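Local atomic coordinates of putative endonuclease/exonuclease/phosphatase family protein (Bacteroides thetaiotaomicron, PDB entry 3MPR), a protein that probably hydrolyses phosphodiester bonds, perhaps of nucleic acids, with the help of magnesium, as a member of the DNase I-like family. Residues 171-176 / 231-236; 199-204 / 239-244; 133-138 / 167-172. All coordinates share one frame; numbering follows the deposited sequence. Where two conformers were deposited one is given.

Interaction 1 of 3, residues 171-176 / 231-236; sequences LPAILT and FVSPSF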
loop_
_atom_site.group_PDB
_atom_site.type_symbol
_atom_site.label_atom_id
_atom_site.label_comp_id
_atom_site.label_asym_id
_atom_site.label_seq_id
_atom_site.Cartn_x
_atom_site.Cartn_y
_atom_site.Cartn_z
ATOM N N LEU A 171 -25.437 -16.960 5.607
ATOM C CA LEU A 171 -24.016 -16.752 5.336
ATOM C C LEU A 171 -23.727 -15.287 5.050
ATOM O O LEU A 171 -24.413 -14.673 4.236
ATOM C CB LEU A 171 -23.559 -17.578 4.123
ATOM C CG LEU A 171 -23.530 -19.101 4.241
ATOM C CD1 LEU A 171 -22.967 -19.686 2.965
ATOM C CD2 LEU A 171 -22.707 -19.540 5.445
ATOM N N PRO A 172 -22.709 -14.723 5.714
ATOM C CA PRO A 172 -22.304 -13.345 5.410
ATOM C C PRO A 172 -21.745 -13.290 4.002
ATOM O O PRO A 172 -21.187 -14.282 3.540
ATOM C CB PRO A 172 -21.176 -13.067 6.416
ATOM C CG PRO A 172 -21.252 -14.166 7.425
ATOM C CD PRO A 172 -21.843 -15.345 6.732
ATOM N N ALA A 173 -21.889 -12.153 3.333
ATOM C CA ALA A 173 -21.453 -12.034 1.954
ATOM C C ALA A 173 -20.557 -10.825 1.736
ATOM O O ALA A 173 -20.667 -9.812 2.429
ATOM C CB ALA A 173 -22.665 -11.963 1.017
ATOM N N ILE A 174 -19.670 -10.966 0.761
ATOM C CA ILE A 174 -18.825 -9.897 0.278
ATOM C C ILE A 174 -19.085 -9.841 -1.213
ATOM O O ILE A 174 -19.076 -10.874 -1.872
ATOM C CB ILE A 174 -17.347 -10.233 0.506
ATOM C CG1 ILE A 174 -17.082 -10.399 2.008
ATOM C CG2 ILE A 174 -16.449 -9.173 -0.171
ATOM C CD1 ILE A 174 -15.678 -10.940 2.353
ATOM N N LEU A 175 -19.322 -8.641 -1.734
ATOM C CA LEU A 175 -19.593 -8.423 -3.165
ATOM C C LEU A 175 -18.628 -7.390 -3.737
ATOM O O LEU A 175 -18.611 -6.248 -3.269
ATOM C CB LEU A 175 -21.036 -7.921 -3.354
ATOM C CG LEU A 175 -21.414 -7.334 -4.726
ATOM C CD1 LEU A 175 -21.348 -8.383 -5.816
ATOM C CD2 LEU A 175 -22.811 -6.686 -4.677
ATOM N N THR A 176 -17.812 -7.793 -4.721
ATOM C CA THR A 176 -16.879 -6.879 -5.390
ATOM C C THR A 176 -17.300 -6.711 -6.835
ATOM O O THR A 176 -18.124 -7.469 -7.336
ATOM C CB THR A 176 -15.430 -7.442 -5.403
ATOM O OG1 THR A 176 -15.398 -8.693 -6.108
ATOM C CG2 THR A 176 -14.915 -7.662 -3.983
ATOM N N PHE A 231 -18.982 -4.275 -1.369
ATOM C CA PHE A 231 -20.140 -4.233 -0.485
ATOM C C PHE A 231 -20.061 -5.448 0.424
ATOM O O PHE A 231 -19.647 -6.529 -0.020
ATOM C CB PHE A 231 -21.435 -4.320 -1.299
ATOM C CG PHE A 231 -21.675 -3.140 -2.214
ATOM C CD1 PHE A 231 -22.067 -1.913 -1.696
ATOM C CD2 PHE A 231 -21.546 -3.270 -3.588
ATOM C CE1 PHE A 231 -22.315 -0.832 -2.531
ATOM C CE2 PHE A 231 -21.790 -2.199 -4.428
ATOM C CZ PHE A 231 -22.186 -0.977 -3.900
ATOM N N VAL A 232 -20.457 -5.291 1.685
ATOM C CA VAL A 232 -20.395 -6.407 2.621
ATOM C C VAL A 232 -21.642 -6.480 3.484
ATOM O O VAL A 232 -22.306 -5.477 3.712
ATOM C CB VAL A 232 -19.157 -6.320 3.557
ATOM C CG1 VAL A 232 -17.865 -6.336 2.753
ATOM C CG2 VAL A 232 -19.222 -5.078 4.434
ATOM N N SER A 233 -21.953 -7.668 3.982
ATOM C CA SER A 233 -23.047 -7.782 4.945
ATOM C C SER A 233 -22.723 -6.924 6.172
ATOM O O SER A 233 -21.565 -6.758 6.533
ATOM C CB SER A 233 -23.252 -9.250 5.351
ATOM O OG SER A 233 -23.522 -10.078 4.229
ATOM N N PRO A 234 -23.754 -6.363 6.826
ATOM C CA PRO A 234 -23.479 -5.487 7.973
ATOM C C PRO A 234 -22.850 -6.247 9.140
ATOM O O PRO A 234 -22.338 -5.619 10.062
ATOM C CB PRO A 234 -24.866 -4.962 8.374
ATOM C CG PRO A 234 -25.781 -5.312 7.234
ATOM C CD PRO A 234 -25.188 -6.487 6.530
ATOM N N SER A 235 -22.869 -7.576 9.093
ATOM C CA SER A 235 -22.248 -8.380 10.145
ATOM C C SER A 235 -20.719 -8.304 10.125
ATOM O O SER A 235 -20.062 -8.589 11.135
ATOM C CB SER A 235 -22.723 -9.835 10.067
ATOM O OG SER A 235 -22.504 -10.364 8.773
ATOM N N PHE A 236 -20.145 -7.911 8.985
ATOM C CA PHE A 236 -18.709 -7.645 8.942
ATOM C C PHE A 236 -18.387 -6.306 9.577
ATOM O O PHE A 236 -19.119 -5.335 9.410
ATOM C CB PHE A 236 -18.169 -7.590 7.505
ATOM C CG PHE A 236 -18.009 -8.918 6.859
ATOM C CD1 PHE A 236 -16.916 -9.725 7.158
ATOM C CD2 PHE A 236 -18.930 -9.355 5.917
ATOM C CE1 PHE A 236 -16.756 -10.954 6.538
ATOM C CE2 PHE A 236 -18.772 -10.584 5.294
ATOM C CZ PHE A 236 -17.685 -11.381 5.600
#
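L175 and F231 form a hydrogen-bonded antiparallel pair in which each amide serves the other's carbonyl: L175 N lies 2.7 Å from F231 O, and F231 N 2.8 Å from L175 O. I174 and V232 follow as a non-hydrogen-bonded pair, where V232 CA approaches A173 O to 3.4 Å in a CA-H...O contact. The same carbonyl accepts S233 N at 2.9 Å. Here strand 228-232 has ended, and S233 to F236 make a type I turn closed by F236 N on S233 O.

One bond comes from a side chain. With OG anti to its carbonyl carbon and beside its own N (chi1 -58°), S233 presents the hydroxyl oxygen to A173 N at 2.8 Å, the place a strand carbonyl would have taken.

The apolar contacts divide between the two faces of the sheet. On one, L175 and F231 run alongside each other in the same direction, with L175 CD2 3.8 Å from F231 CD2; helix 186-192 covers them, and the ring of F191 stacks on that of F231. On the other, I174 and V232 come loosely together through their CG1 atoms and face L287 of the second sheet. The F236 and I174 side chains cross at about a right angle, with F236 CE2 3.7 Å from I174 CG1 and F236 CZ near I174 CD1. F236 CE2 also reaches P172 CB, at 3.6 Å, while F289 meets this ring edge-to-face. The pair of strands thus belongs to the central sandwich of the DNase I-like fold, one face against a helix and the other against the opposing sheet.

The chemistry implies that the chain can leave the ladder without stranding a buried amide: a serine hydroxyl satisfies A173 N while the turn carries F236 back over the apolar face.

Interaction 2 of 3, residues 199-204 / 239-244; sequences DSYEKC and KRYGVL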
loop_
_atom_site.group_PDB
_atom_site.type_symbol
_atom_site.label_atom_id
_atom_site.label_comp_id
_atom_site.label_asym_id
_atom_site.label_seq_id
_atom_site.Cartn_x
_atom_site.Cartn_y
_atom_site.Cartn_z
ATOM N N ASP A 199 -21.582 -0.228 1.987
ATOM C CA ASP A 199 -20.436 0.207 1.192
ATOM C C ASP A 199 -19.219 0.333 2.112
ATOM O O ASP A 199 -19.250 1.106 3.065
ATOM C CB ASP A 199 -20.758 1.574 0.567
ATOM C CG ASP A 199 -19.672 2.067 -0.351
ATOM O OD1 ASP A 199 -18.610 1.405 -0.441
ATOM O OD2 ASP A 199 -19.883 3.119 -0.996
ATOM N N SER A 200 -18.153 -0.418 1.843
ATOM C CA SER A 200 -16.925 -0.350 2.642
ATOM C C SER A 200 -16.365 1.069 2.699
ATOM O O SER A 200 -15.733 1.457 3.671
ATOM C CB SER A 200 -15.833 -1.262 2.057
ATOM O OG SER A 200 -16.168 -2.640 2.143
ATOM N N TYR A 201 -16.555 1.825 1.622
ATOM C CA TYR A 201 -16.096 3.219 1.609
ATOM C C TYR A 201 -16.753 4.004 2.734
ATOM O O TYR A 201 -16.110 4.818 3.410
ATOM C CB TYR A 201 -16.402 3.885 0.267
ATOM C CG TYR A 201 -16.083 5.362 0.251
ATOM C CD1 TYR A 201 -17.045 6.306 0.610
ATOM C CD2 TYR A 201 -14.815 5.816 -0.112
ATOM C CE1 TYR A 201 -16.753 7.672 0.606
ATOM C CE2 TYR A 201 -14.520 7.183 -0.126
ATOM C CZ TYR A 201 -15.495 8.096 0.236
ATOM O OH TYR A 201 -15.204 9.439 0.234
ATOM N N GLU A 202 -18.043 3.752 2.937
ATOM C CA GLU A 202 -18.804 4.505 3.929
ATOM C C GLU A 202 -18.626 3.951 5.335
ATOM O O GLU A 202 -18.611 4.708 6.306
ATOM C CB GLU A 202 -20.300 4.540 3.578
ATOM C CG GLU A 202 -20.623 5.197 2.239
ATOM C CD GLU A 202 -20.396 6.710 2.230
ATOM O OE1 GLU A 202 -20.207 7.310 3.309
ATOM O OE2 GLU A 202 -20.402 7.295 1.131
ATOM N N LYS A 203 -18.494 2.636 5.461
ATOM C CA LYS A 203 -18.521 2.034 6.794
ATOM C C LYS A 203 -17.151 1.810 7.450
ATOM O O LYS A 203 -17.080 1.502 8.638
ATOM C CB LYS A 203 -19.322 0.728 6.775
ATOM C CG LYS A 203 -20.764 0.917 6.325
ATOM C CD LYS A 203 -21.410 2.119 7.013
ATOM C CE LYS A 203 -22.829 2.352 6.517
ATOM N NZ LYS A 203 -23.408 3.620 7.063
ATOM N N CYS A 204 -16.073 1.949 6.683
ATOM C CA CYS A 204 -14.739 1.705 7.218
ATOM C C CYS A 204 -14.450 2.597 8.435
ATOM O O CYS A 204 -14.916 3.727 8.497
ATOM C CB CYS A 204 -13.671 1.955 6.136
ATOM S SG CYS A 204 -13.639 3.640 5.476
ATOM N N LYS A 239 -12.707 -2.499 8.792
ATOM C CA LYS A 239 -11.613 -1.822 9.473
ATOM C C LYS A 239 -11.027 -0.706 8.609
ATOM O O LYS A 239 -10.799 0.409 9.085
ATOM C CB LYS A 239 -10.511 -2.821 9.831
ATOM C CG LYS A 239 -10.978 -3.992 10.690
ATOM C CD LYS A 239 -11.054 -3.619 12.166
ATOM C CE LYS A 239 -9.661 -3.363 12.741
ATOM N NZ LYS A 239 -9.715 -3.050 14.189
ATOM N N ARG A 240 -10.786 -0.991 7.334
ATOM C CA ARG A 240 -10.018 -0.031 6.537
ATOM C C ARG A 240 -10.300 -0.174 5.054
ATOM O O ARG A 240 -10.521 -1.273 4.561
ATOM C CB ARG A 240 -8.516 -0.187 6.832
ATOM C CG ARG A 240 -7.607 0.890 6.223
ATOM C CD ARG A 240 -6.283 1.011 7.010
ATOM N NE ARG A 240 -5.492 -0.220 6.954
ATOM C CZ ARG A 240 -4.299 -0.382 7.518
ATOM N NH1 ARG A 240 -3.732 0.615 8.207
ATOM N NH2 ARG A 240 -3.668 -1.552 7.402
ATOM N N TYR A 241 -10.307 0.961 4.366
ATOM C CA TYR A 241 -10.545 1.025 2.937
ATOM C C TYR A 241 -9.377 1.806 2.350
ATOM O O TYR A 241 -8.975 2.845 2.889
ATOM C CB TYR A 241 -11.868 1.753 2.677
ATOM C CG TYR A 241 -12.140 2.185 1.240
ATOM C CD1 TYR A 241 -11.520 3.317 0.703
ATOM C CD2 TYR A 241 -13.043 1.487 0.438
ATOM C CE1 TYR A 241 -11.780 3.733 -0.591
ATOM C CE2 TYR A 241 -13.325 1.902 -0.871
ATOM C CZ TYR A 241 -12.691 3.021 -1.376
ATOM O OH TYR A 241 -12.942 3.442 -2.665
ATOM N N GLY A 242 -8.821 1.305 1.257
ATOM C CA GLY A 242 -7.772 2.020 0.558
ATOM C C GLY A 242 -7.915 1.895 -0.948
ATOM O O GLY A 242 -8.304 0.854 -1.465
ATOM N N VAL A 243 -7.631 2.984 -1.650
ATOM C CA VAL A 243 -7.417 2.938 -3.087
ATOM C C VAL A 243 -5.913 3.003 -3.325
ATOM O O VAL A 243 -5.238 3.935 -2.869
ATOM C CB VAL A 243 -8.111 4.123 -3.780
ATOM C CG1 VAL A 243 -7.777 4.154 -5.245
ATOM C CG2 VAL A 243 -9.622 4.039 -3.580
ATOM N N LEU A 244 -5.378 2.016 -4.034
ATOM C CA LEU A 244 -3.933 1.918 -4.212
ATOM C C LEU A 244 -3.527 2.566 -5.539
ATOM O O LEU A 244 -3.866 2.081 -6.616
ATOM C CB LEU A 244 -3.498 0.450 -4.144
ATOM C CG LEU A 244 -4.116 -0.274 -2.924
ATOM C CD1 LEU A 244 -3.695 -1.739 -2.849
ATOM C CD2 LEU A 244 -3.768 0.445 -1.623
#
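A T-shaped aromatic pair, Y201 with Y241, sets the short helix 200-203 against strand 237-243. The edge of the Y201 ring meets the face of the Y241 ring, with centroids 5.3 Å apart and planes at 86°; Y201 CD2 stands over the rim, 3.7 Å from Y241 CE1. The same face of Y241 also takes the helix backbone in a CH-pi contact, Y201 CA lying 4.1 Å from the ring centroid. With CG anti to the backbone N (chi1 167°), Y241 extends its ring beside the helix. Its CB packs 3.8 Å from C204 SG, just past the helix end. This small helix fills the connection after edge strand 198-199 of one sheet and lies on the other sheet. D199 is its N-cap: OD1 accepts Y201 N at 2.9 Å from above the carboxylate plane, while OD2 pairs with R226. An alanine in place of Y241 would keep the CB contact with C204 but would probably open a gap between helix and strand and leave the Y201 edge without a face to rest on. Beside Y241, K239 and R240 form a classic beta bulge opposite E286, and R240 makes salt bridges with E286 and with D43 of the second subunit.

Interaction 3 of 3, residues 133-138 / 167-172; sequences GFEFLF and RGKNLP
L137 and L171 both hold CG anti to the carbonyl carbon and beside the backbone N (chi1 -65° and -68°), and from there the two side chains cross at about a right angle. L137 CG lies 3.8 Å from L171 CD1, while L137 CD1 comes near L171 CB. H126 of strand 121-129 touches both leucines, and L165 adds a further apolar neighbour to L137. Between E135 and L137, the F136 ring leads away from 167-172 toward L7 of the other sheet.

The backbones meet at P172, whose carbonyl oxygen accepts L137 N at 2.9 Å. The same oxygen has F136 CA at 3.5 Å. This bond opens the parallel pairing of strand 135-142 with strand 173-178, two neighbours joined by helix 148-164 in a beta-alpha-beta crossover. Residues 167-172 form the return from the helix into the second strand, and within them 169-172 run almost perpendicular to residues 134-137.

The proline ring adds contacts of its own. P172 CG comes to the edge of the F134 ring, 3.9 Å from F134 CE1, as the two side chains pass alongside, running opposite ways; F134 in turn stacks on F289. P172 CD rests 3.6 Å from E135 O.

Toward the surface, the extended E135 chain and the K169 chain, bent about its third torsion, pass at a slant, and their charged ends meet loosely. E135 OE1 and K169 NZ are 3.6 Å apart, a long salt bridge. OE1 is also hydrogen-bonded to H126 NE2, and at its length the bridge to lysine would probably add mainly a long-range charge attraction. Nearer the backbone, E135 O has L171 CD2 at 4.2 Å.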
loop_
_atom_site.group_PDB
_atom_site.type_symbol
_atom_site.label_atom_id
_atom_site.label_comp_id
_atom_site.label_asym_id
_atom_site.label_seq_id
_atom_site.Cartn_x
_atom_site.Cartn_y
_atom_site.Cartn_z
ATOM N N GLY A 133 -12.293 -21.640 10.400
ATOM C CA GLY A 133 -13.500 -22.322 9.970
ATOM C C GLY A 133 -14.613 -21.386 9.521
ATOM O O GLY A 133 -15.688 -21.840 9.107
ATOM N N PHE A 134 -14.366 -20.079 9.592
ATOM C CA PHE A 134 -15.370 -19.087 9.188
ATOM C C PHE A 134 -15.815 -19.325 7.746
ATOM O O PHE A 134 -14.980 -19.422 6.844
ATOM C CB PHE A 134 -14.797 -17.665 9.344
ATOM C CG PHE A 134 -15.686 -16.575 8.792
ATOM C CD1 PHE A 134 -17.011 -16.472 9.184
ATOM C CD2 PHE A 134 -15.183 -15.637 7.908
ATOM C CE1 PHE A 134 -17.831 -15.476 8.681
ATOM C CE2 PHE A 134 -15.997 -14.627 7.418
ATOM C CZ PHE A 134 -17.313 -14.549 7.803
ATOM N N GLU A 135 -17.125 -19.410 7.531
ATOM C CA GLU A 135 -17.674 -19.567 6.183
ATOM C C GLU A 135 -18.378 -18.296 5.700
ATOM O O GLU A 135 -19.070 -17.636 6.465
ATOM C CB GLU A 135 -18.645 -20.753 6.147
ATOM C CG GLU A 135 -17.955 -22.081 6.403
ATOM C CD GLU A 135 -18.895 -23.266 6.283
ATOM O OE1 GLU A 135 -19.747 -23.271 5.370
ATOM O OE2 GLU A 135 -18.779 -24.190 7.109
ATOM N N PHE A 136 -18.205 -17.970 4.422
ATOM C CA PHE A 136 -18.783 -16.748 3.851
ATOM C C PHE A 136 -18.959 -16.904 2.343
ATOM O O PHE A 136 -18.348 -17.779 1.727
ATOM C CB PHE A 136 -17.902 -15.515 4.154
ATOM C CG PHE A 136 -16.513 -15.592 3.561
ATOM C CD1 PHE A 136 -16.212 -14.959 2.358
ATOM C CD2 PHE A 136 -15.506 -16.292 4.212
ATOM C CE1 PHE A 136 -14.928 -15.031 1.810
ATOM C CE2 PHE A 136 -14.236 -16.371 3.679
ATOM C CZ PHE A 136 -13.939 -15.739 2.474
ATOM N N LEU A 137 -19.814 -16.069 1.761
ATOM C CA LEU A 137 -19.978 -16.013 0.315
ATOM C C LEU A 137 -19.193 -14.828 -0.223
ATOM O O LEU A 137 -19.161 -13.767 0.392
ATOM C CB LEU A 137 -21.450 -15.834 -0.060
ATOM C CG LEU A 137 -22.371 -16.997 0.317
ATOM C CD1 LEU A 137 -23.850 -16.596 0.151
ATOM C CD2 LEU A 137 -22.014 -18.204 -0.547
ATOM N N PHE A 138 -18.563 -15.017 -1.376
ATOM C CA PHE A 138 -17.858 -13.929 -2.059
ATOM C C PHE A 138 -18.386 -13.866 -3.490
ATOM O O PHE A 138 -18.256 -14.837 -4.231
ATOM C CB PHE A 138 -16.357 -14.240 -2.069
ATOM C CG PHE A 138 -15.481 -13.069 -2.431
ATOM C CD1 PHE A 138 -15.357 -12.656 -3.751
ATOM C CD2 PHE A 138 -14.726 -12.432 -1.462
ATOM C CE1 PHE A 138 -14.533 -11.588 -4.087
ATOM C CE2 PHE A 138 -13.894 -11.364 -1.796
ATOM C CZ PHE A 138 -13.803 -10.941 -3.101
ATOM N N ARG A 167 -28.053 -21.687 1.316
ATOM C CA ARG A 167 -28.594 -23.041 1.464
ATOM C C ARG A 167 -29.255 -23.243 2.830
ATOM O O ARG A 167 -29.004 -24.230 3.514
ATOM C CB ARG A 167 -27.515 -24.102 1.249
ATOM C CG ARG A 167 -26.660 -23.889 0.006
ATOM C CD ARG A 167 -27.482 -23.982 -1.270
ATOM N NE ARG A 167 -26.633 -23.988 -2.464
ATOM C CZ ARG A 167 -27.077 -23.734 -3.691
ATOM N NH1 ARG A 167 -28.363 -23.457 -3.892
ATOM N NH2 ARG A 167 -26.240 -23.761 -4.717
ATOM N N GLY A 168 -30.095 -22.297 3.223
ATOM C CA GLY A 168 -30.834 -22.428 4.462
ATOM C C GLY A 168 -30.157 -21.723 5.621
ATOM O O GLY A 168 -30.766 -21.526 6.671
ATOM N N LYS A 169 -28.896 -21.341 5.428
ATOM C CA LYS A 169 -28.150 -20.630 6.462
ATOM C C LYS A 169 -27.947 -19.174 6.089
ATOM O O LYS A 169 -28.077 -18.783 4.930
ATOM C CB LYS A 169 -26.789 -21.280 6.716
ATOM C CG LYS A 169 -26.854 -22.669 7.326
ATOM C CD LYS A 169 -25.453 -23.188 7.610
ATOM C CE LYS A 169 -24.533 -22.957 6.416
ATOM N NZ LYS A 169 -23.160 -23.527 6.590
ATOM N N ASN A 170 -27.593 -18.394 7.097
ATOM C CA ASN A 170 -27.450 -16.957 7.001
ATOM C C ASN A 170 -25.980 -16.588 6.762
ATOM O O ASN A 170 -25.344 -15.978 7.618
ATOM C CB ASN A 170 -27.937 -16.375 8.330
ATOM C CG ASN A 170 -27.994 -14.880 8.335
ATOM O OD1 ASN A 170 -27.708 -14.245 9.357
ATOM N ND2 ASN A 170 -28.371 -14.296 7.203
ATOM N N LEU A 171 -25.437 -16.960 5.607
ATOM C CA LEU A 171 -24.016 -16.752 5.336
ATOM C C LEU A 171 -23.727 -15.287 5.050
ATOM O O LEU A 171 -24.413 -14.673 4.236
ATOM C CB LEU A 171 -23.559 -17.578 4.123
ATOM C CG LEU A 171 -23.530 -19.101 4.241
ATOM C CD1 LEU A 171 -22.967 -19.686 2.965
ATOM C CD2 LEU A 171 -22.707 -19.540 5.445
ATOM N N PRO A 172 -22.709 -14.723 5.714
ATOM C CA PRO A 172 -22.304 -13.345 5.410
ATOM C C PRO A 172 -21.745 -13.290 4.002
ATOM O O PRO A 172 -21.187 -14.282 3.540
ATOM C CB PRO A 172 -21.176 -13.067 6.416
ATOM C CG PRO A 172 -21.252 -14.166 7.425
ATOM C CD PRO A 172 -21.843 -15.345 6.732
#

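How the interactions relate
Interactions 1 and 3 hold opposite edges of one strand, 173-178: interaction 1 pairs it antiparallel with 228-232, interaction 3 leads it into parallel pairing with 135-142. They share L171 and P172 and are joined by I174 N to L137 O, a probable hydrogen bond of 2.9 Å. Interaction 1 is the buried one, built on strand pairing and aromatic packing; interaction 3 grades from that core to a long ion pair near the surface. Interaction 2, partly buried, reaches the other sheet and has no hydrogen bond between its segments, relying on aromatic and sulfur contacts. It touches interaction 1, F231 CD1 lying 3.9 Å from D199 CA, but stays about 10 Å from interaction 3 at the nearest atoms.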